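Local coordinates for haloalkane dehalogenase (PDB 4MJ3), which probably hydrolyses carbon–halogen bonds in haloalkanes, giving the corresponding alcohol and a halide ion, as an alpha/beta-hydrolase-fold enzyme, at residues Asn147-Phe161 with Ser249-Arg261. Sequence-based numbering, arbitrary orientation.
Sequences NTMLPTGDHHPGEAF and SDPITGAAEPVLR
The loop 147-161 passes beside 249-261 from N147 to M149, with CA of N147 5.4 Å from CA of T253, swings away, and returns at A160, whose CA is 5.0 Å from CA of I252. N147 adopts left-handed helical backbone angles, which asparagine tolerates well, and its backbone is hydrogen-bonded to D123. T253 lies across its side chain at about a right angle, with OG1 3.3 Å from N147 CA. With OG1 set between the backbone N and the carbonyl carbon (chi1 66°), the hydroxyl reaches D250, where OG1 donates to OD2 at 2.5 Å, meeting it 55° out of the carboxylate plane. A water bridges T253 OG1 and N147 OD1, while N147 ND2 is held by S247 and the carbonyl of H280. D250 OD2 is also hydrogen-bonded to H280 ND1, so two bonds grip it; threonine suits the place because its short hydroxyl arm reaches the carboxylate while CG2 packs on the N147 backbone.

Further along, A160 is small enough for its CB to rest 3.9 Å from P251 CB, beside CG1 of I252. A second water joins the loops, donating to P157 O and I252 O and accepting from F161 N in the first turn of helix 159-170, after its N-cap G158. Selenomethionine M149, in a modelled conformer of doubtful placement, turns its unbranched apolar chain toward V259 and L260 of helix 256-263.

The D250–H280 pair, with D123 close by, matches the Asp-His-Asp catalytic triad of haloalkane dehalogenases: the loops after adjacent parallel strands 140-145 and 242-244 probably frame its acid, and the first runs on toward the helical cap.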
loop_
_atom_site.group_PDB
_atom_site.type_symbol
_atom_site.label_atom_id
_atom_site.label_comp_id
_atom_site.label_asym_id
_atom_site.label_seq_id
_atom_site.Cartn_x
_atom_site.Cartn_y
_atom_site.Cartn_z
ATOM N N ASN A 147 -6.980 -7.054 -1.527
ATOM C CA ASN A 147 -6.263 -7.233 -2.788
ATOM C C ASN A 147 -4.768 -7.118 -2.569
ATOM O O ASN A 147 -4.086 -6.239 -3.137
ATOM C CB ASN A 147 -6.749 -6.249 -3.851
ATOM C CG ASN A 147 -8.196 -6.481 -4.247
ATOM O OD1 ASN A 147 -8.822 -7.458 -3.835
ATOM N ND2 ASN A 147 -8.714 -5.588 -5.084
ATOM N N THR A 148 -4.268 -8.035 -1.751
ATOM C CA THR A 148 -2.864 -8.047 -1.386
ATOM C C THR A 148 -2.477 -9.466 -0.967
ATOM O O THR A 148 -3.304 -10.377 -1.038
ATOM C CB THR A 148 -2.584 -7.021 -0.268
ATOM O OG1 THR A 148 -1.166 -6.876 -0.104
ATOM C CG2 THR A 148 -3.223 -7.429 1.045
HETATM N N MSE A 149 -1.227 -9.641 -0.550
HETATM C CA MSE A 149 -0.723 -10.935 -0.034
HETATM C C MSE A 149 0.614 -10.717 0.619
HETATM O O MSE A 149 1.166 -9.609 0.585
HETATM C CB MSE A 149 -0.507 -12.027 -1.077
HETATM C CG MSE A 149 -1.280 -13.309 -0.725
HETATM SE SE MSE A 149 -0.977 -14.413 0.895
HETATM C CE MSE A 149 -0.315 -15.962 -0.104
ATOM N N LEU A 150 1.139 -11.787 1.203
ATOM C CA LEU A 150 2.495 -11.808 1.755
ATOM C C LEU A 150 3.212 -13.017 1.175
ATOM O O LEU A 150 3.238 -14.079 1.795
ATOM C CB LEU A 150 2.504 -11.835 3.275
ATOM C CG LEU A 150 3.881 -11.842 3.966
ATOM C CD1 LEU A 150 4.809 -10.763 3.429
ATOM C CD2 LEU A 150 3.762 -11.695 5.468
ATOM N N PRO A 151 3.753 -12.887 -0.034
ATOM C CA PRO A 151 4.388 -14.056 -0.649
ATOM C C PRO A 151 5.772 -14.319 -0.090
ATOM O O PRO A 151 6.546 -13.399 0.137
ATOM C CB PRO A 151 4.482 -13.680 -2.133
ATOM C CG PRO A 151 4.289 -12.206 -2.192
ATOM C CD PRO A 151 3.955 -11.674 -0.841
ATOM N N THR A 152 6.108 -15.587 0.053
ATOM C CA THR A 152 7.435 -15.975 0.518
ATOM C C THR A 152 8.365 -16.353 -0.628
ATOM O O THR A 152 9.562 -16.488 -0.418
ATOM C CB THR A 152 7.303 -17.185 1.445
ATOM O OG1 THR A 152 6.624 -18.230 0.746
ATOM C CG2 THR A 152 6.513 -16.823 2.714
ATOM N N GLY A 153 7.792 -16.569 -1.813
ATOM C CA GLY A 153 8.504 -17.123 -2.949
ATOM C C GLY A 153 8.283 -18.619 -3.111
ATOM O O GLY A 153 8.772 -19.240 -4.053
ATOM N N ASP A 154 7.542 -19.218 -2.192
ATOM C CA ASP A 154 7.324 -20.654 -2.228
ATOM C C ASP A 154 6.193 -21.109 -3.138
ATOM O O ASP A 154 6.136 -22.284 -3.471
ATOM C CB ASP A 154 7.120 -21.175 -0.810
ATOM C CG ASP A 154 8.390 -21.065 0.009
ATOM O OD1 ASP A 154 9.431 -21.605 -0.437
ATOM O OD2 ASP A 154 8.373 -20.463 1.104
ATOM N N HIS A 155 5.320 -20.183 -3.556
ATOM C CA HIS A 155 4.167 -20.515 -4.390
ATOM C C HIS A 155 4.150 -19.684 -5.677
ATOM O O HIS A 155 4.575 -18.556 -5.675
ATOM C CB HIS A 155 2.880 -20.303 -3.576
ATOM C CG HIS A 155 2.838 -21.143 -2.342
ATOM N ND1 HIS A 155 2.580 -22.496 -2.376
ATOM C CD2 HIS A 155 3.110 -20.843 -1.051
ATOM C CE1 HIS A 155 2.684 -22.993 -1.157
ATOM N NE2 HIS A 155 3.001 -22.010 -0.333
ATOM N N HIS A 156 3.684 -20.286 -6.770
ATOM C CA HIS A 156 3.567 -19.618 -8.074
ATOM C C HIS A 156 2.620 -18.432 -7.915
ATOM O O HIS A 156 1.564 -18.575 -7.322
ATOM C CB HIS A 156 3.020 -20.609 -9.106
ATOM C CG HIS A 156 3.104 -20.133 -10.524
ATOM N ND1 HIS A 156 2.091 -19.427 -11.131
ATOM C CD2 HIS A 156 4.088 -20.254 -11.450
ATOM C CE1 HIS A 156 2.442 -19.134 -12.371
ATOM N NE2 HIS A 156 3.647 -19.631 -12.593
ATOM N N PRO A 157 2.995 -17.243 -8.429
ATOM C CA PRO A 157 2.197 -16.037 -8.209
ATOM C C PRO A 157 0.940 -15.931 -9.087
ATOM O O PRO A 157 0.137 -15.033 -8.881
ATOM C CB PRO A 157 3.181 -14.909 -8.579
ATOM C CG PRO A 157 4.014 -15.523 -9.661
ATOM C CD PRO A 157 4.187 -16.970 -9.266
ATOM N N GLY A 158 0.846 -16.780 -10.107
ATOM C CA GLY A 158 -0.279 -16.804 -11.017
ATOM C C GLY A 158 0.046 -16.076 -12.311
ATOM O O GLY A 158 0.918 -15.187 -12.345
ATOM N N GLU A 159 -0.648 -16.456 -13.387
ATOM C CA GLU A 159 -0.400 -15.871 -14.711
ATOM C C GLU A 159 -0.733 -14.395 -14.772
ATOM O O GLU A 159 -0.093 -13.641 -15.511
ATOM C CB GLU A 159 -1.161 -16.645 -15.800
ATOM C CG GLU A 159 -0.582 -18.019 -16.116
ATOM C CD GLU A 159 0.925 -18.026 -16.348
ATOM O OE1 GLU A 159 1.442 -17.156 -17.092
ATOM O OE2 GLU A 159 1.598 -18.915 -15.782
ATOM N N ALA A 160 -1.726 -13.963 -13.998
ATOM C CA ALA A 160 -2.134 -12.555 -14.038
ATOM C C ALA A 160 -1.008 -11.659 -13.520
ATOM O O ALA A 160 -0.660 -10.651 -14.145
ATOM C CB ALA A 160 -3.390 -12.360 -13.235
ATOM N N PHE A 161 -0.402 -12.047 -12.398
ATOM C CA PHE A 161 0.762 -11.304 -11.934
ATOM C C PHE A 161 1.893 -11.315 -12.956
ATOM O O PHE A 161 2.497 -10.272 -13.235
ATOM C CB PHE A 161 1.310 -11.806 -10.596
ATOM C CG PHE A 161 2.596 -11.129 -10.248
ATOM C CD1 PHE A 161 2.597 -9.830 -9.764
ATOM C CD2 PHE A 161 3.809 -11.736 -10.521
ATOM C CE1 PHE A 161 3.788 -9.161 -9.524
ATOM C CE2 PHE A 161 5.009 -11.065 -10.271
ATOM C CZ PHE A 161 4.987 -9.790 -9.772
ATOM N N SER A 249 -13.105 -8.592 -8.677
ATOM C CA SER A 249 -12.680 -8.508 -10.069
ATOM C C SER A 249 -11.197 -8.222 -10.202
ATOM O O SER A 249 -10.792 -7.426 -11.043
ATOM C CB SER A 249 -13.512 -7.449 -10.815
ATOM O OG SER A 249 -14.915 -7.671 -10.636
ATOM N N ASP A 250 -10.387 -8.891 -9.374
ATOM C CA ASP A 250 -8.937 -8.719 -9.414
ATOM C C ASP A 250 -8.234 -10.051 -9.536
ATOM O O ASP A 250 -7.906 -10.678 -8.523
ATOM C CB ASP A 250 -8.426 -8.009 -8.166
ATOM C CG ASP A 250 -6.915 -7.834 -8.176
ATOM O OD1 ASP A 250 -6.301 -7.965 -9.257
ATOM O OD2 ASP A 250 -6.351 -7.561 -7.101
ATOM N N PRO A 251 -7.978 -10.477 -10.776
ATOM C CA PRO A 251 -7.279 -11.742 -11.036
ATOM C C PRO A 251 -5.885 -11.836 -10.441
ATOM O O PRO A 251 -5.416 -12.952 -10.181
ATOM C CB PRO A 251 -7.178 -11.795 -12.567
ATOM C CG PRO A 251 -8.174 -10.844 -13.076
ATOM C CD PRO A 251 -8.389 -9.799 -12.016
ATOM N N ILE A 252 -5.213 -10.698 -10.255
ATOM C CA ILE A 252 -3.861 -10.707 -9.700
ATOM C C ILE A 252 -3.795 -11.251 -8.269
ATOM O O ILE A 252 -2.901 -12.020 -7.953
ATOM C CB ILE A 252 -3.183 -9.329 -9.781
ATOM C CG1 ILE A 252 -2.991 -8.958 -11.257
ATOM C CG2 ILE A 252 -1.820 -9.353 -9.085
ATOM C CD1 ILE A 252 -2.522 -7.541 -11.489
ATOM N N THR A 253 -4.755 -10.882 -7.423
ATOM C CA THR A 253 -4.705 -11.227 -6.003
ATOM C C THR A 253 -5.817 -12.168 -5.532
ATOM O O THR A 253 -5.837 -12.545 -4.370
ATOM C CB THR A 253 -4.771 -9.956 -5.135
ATOM O OG1 THR A 253 -6.057 -9.330 -5.298
ATOM C CG2 THR A 253 -3.685 -8.973 -5.525
ATOM N N GLY A 254 -6.796 -12.463 -6.388
ATOM C CA GLY A 254 -7.958 -13.216 -5.956
ATOM C C GLY A 254 -7.642 -14.550 -5.294
ATOM O O GLY A 254 -8.270 -14.911 -4.299
ATOM N N ALA A 255 -6.651 -15.267 -5.821
ATOM C CA ALA A 255 -6.315 -16.588 -5.289
ATOM C C ALA A 255 -5.726 -16.520 -3.884
ATOM O O ALA A 255 -5.734 -17.503 -3.138
ATOM C CB ALA A 255 -5.342 -17.296 -6.230
ATOM N N ALA A 256 -5.147 -15.376 -3.556
ATOM C CA ALA A 256 -4.518 -15.161 -2.262
ATOM C C ALA A 256 -5.530 -15.014 -1.124
ATOM O O ALA A 256 -5.196 -15.232 0.035
ATOM C CB ALA A 256 -3.654 -13.919 -2.334
ATOM N N GLU A 257 -6.747 -14.584 -1.449
ATOM C CA GLU A 257 -7.732 -14.257 -0.426
ATOM C C GLU A 257 -7.970 -15.406 0.579
ATOM O O GLU A 257 -7.910 -15.187 1.783
ATOM C CB GLU A 257 -9.054 -13.793 -1.071
ATOM C CG GLU A 257 -10.033 -13.153 -0.091
ATOM C CD GLU A 257 -10.737 -14.159 0.799
ATOM O OE1 GLU A 257 -10.994 -15.301 0.346
ATOM O OE2 GLU A 257 -11.021 -13.806 1.950
ATOM N N PRO A 258 -8.268 -16.633 0.088
ATOM C CA PRO A 258 -8.549 -17.692 1.071
ATOM C C PRO A 258 -7.316 -18.182 1.820
ATOM O O PRO A 258 -7.428 -18.678 2.953
ATOM C CB PRO A 258 -9.171 -18.813 0.226
ATOM C CG PRO A 258 -8.701 -18.551 -1.152
ATOM C CD PRO A 258 -8.591 -17.062 -1.275
ATOM N N VAL A 259 -6.146 -18.026 1.225
ATOM C CA VAL A 259 -4.887 -18.425 1.870
ATOM C C VAL A 259 -4.584 -17.496 3.049
ATOM O O VAL A 259 -4.327 -17.935 4.176
ATOM C CB VAL A 259 -3.705 -18.377 0.879
ATOM C CG1 VAL A 259 -2.408 -18.786 1.584
ATOM C CG2 VAL A 259 -3.981 -19.283 -0.314
ATOM N N LEU A 260 -4.684 -16.201 2.804
ATOM C CA LEU A 260 -4.526 -15.213 3.877
ATOM C C LEU A 260 -5.590 -15.360 4.967
ATOM O O LEU A 260 -5.279 -15.390 6.166
ATOM C CB LEU A 260 -4.594 -13.810 3.280
ATOM C CG LEU A 260 -4.065 -12.635 4.072
ATOM C CD1 LEU A 260 -2.648 -12.886 4.576
ATOM C CD2 LEU A 260 -4.116 -11.402 3.179
ATOM N N ARG A 261 -6.853 -15.456 4.569
ATOM C CA ARG A 261 -7.942 -15.573 5.541
ATOM C C ARG A 261 -7.769 -16.823 6.420
ATOM O O ARG A 261 -8.015 -16.780 7.628
ATOM C CB ARG A 261 -9.311 -15.548 4.833
ATOM C CG ARG A 261 -10.492 -15.711 5.778
ATOM C CD ARG A 261 -11.850 -15.524 5.149
ATOM N NE ARG A 261 -11.939 -15.860 3.736
ATOM C CZ ARG A 261 -12.096 -17.098 3.242
ATOM N NH1 ARG A 261 -12.183 -17.307 1.928
ATOM N NH2 ARG A 261 -12.165 -18.141 4.057
HETATM O O HOH W 1 -8.863 -9.923 -5.257
HETATM O O HOH W 2 -1.840 -13.630 -10.297
#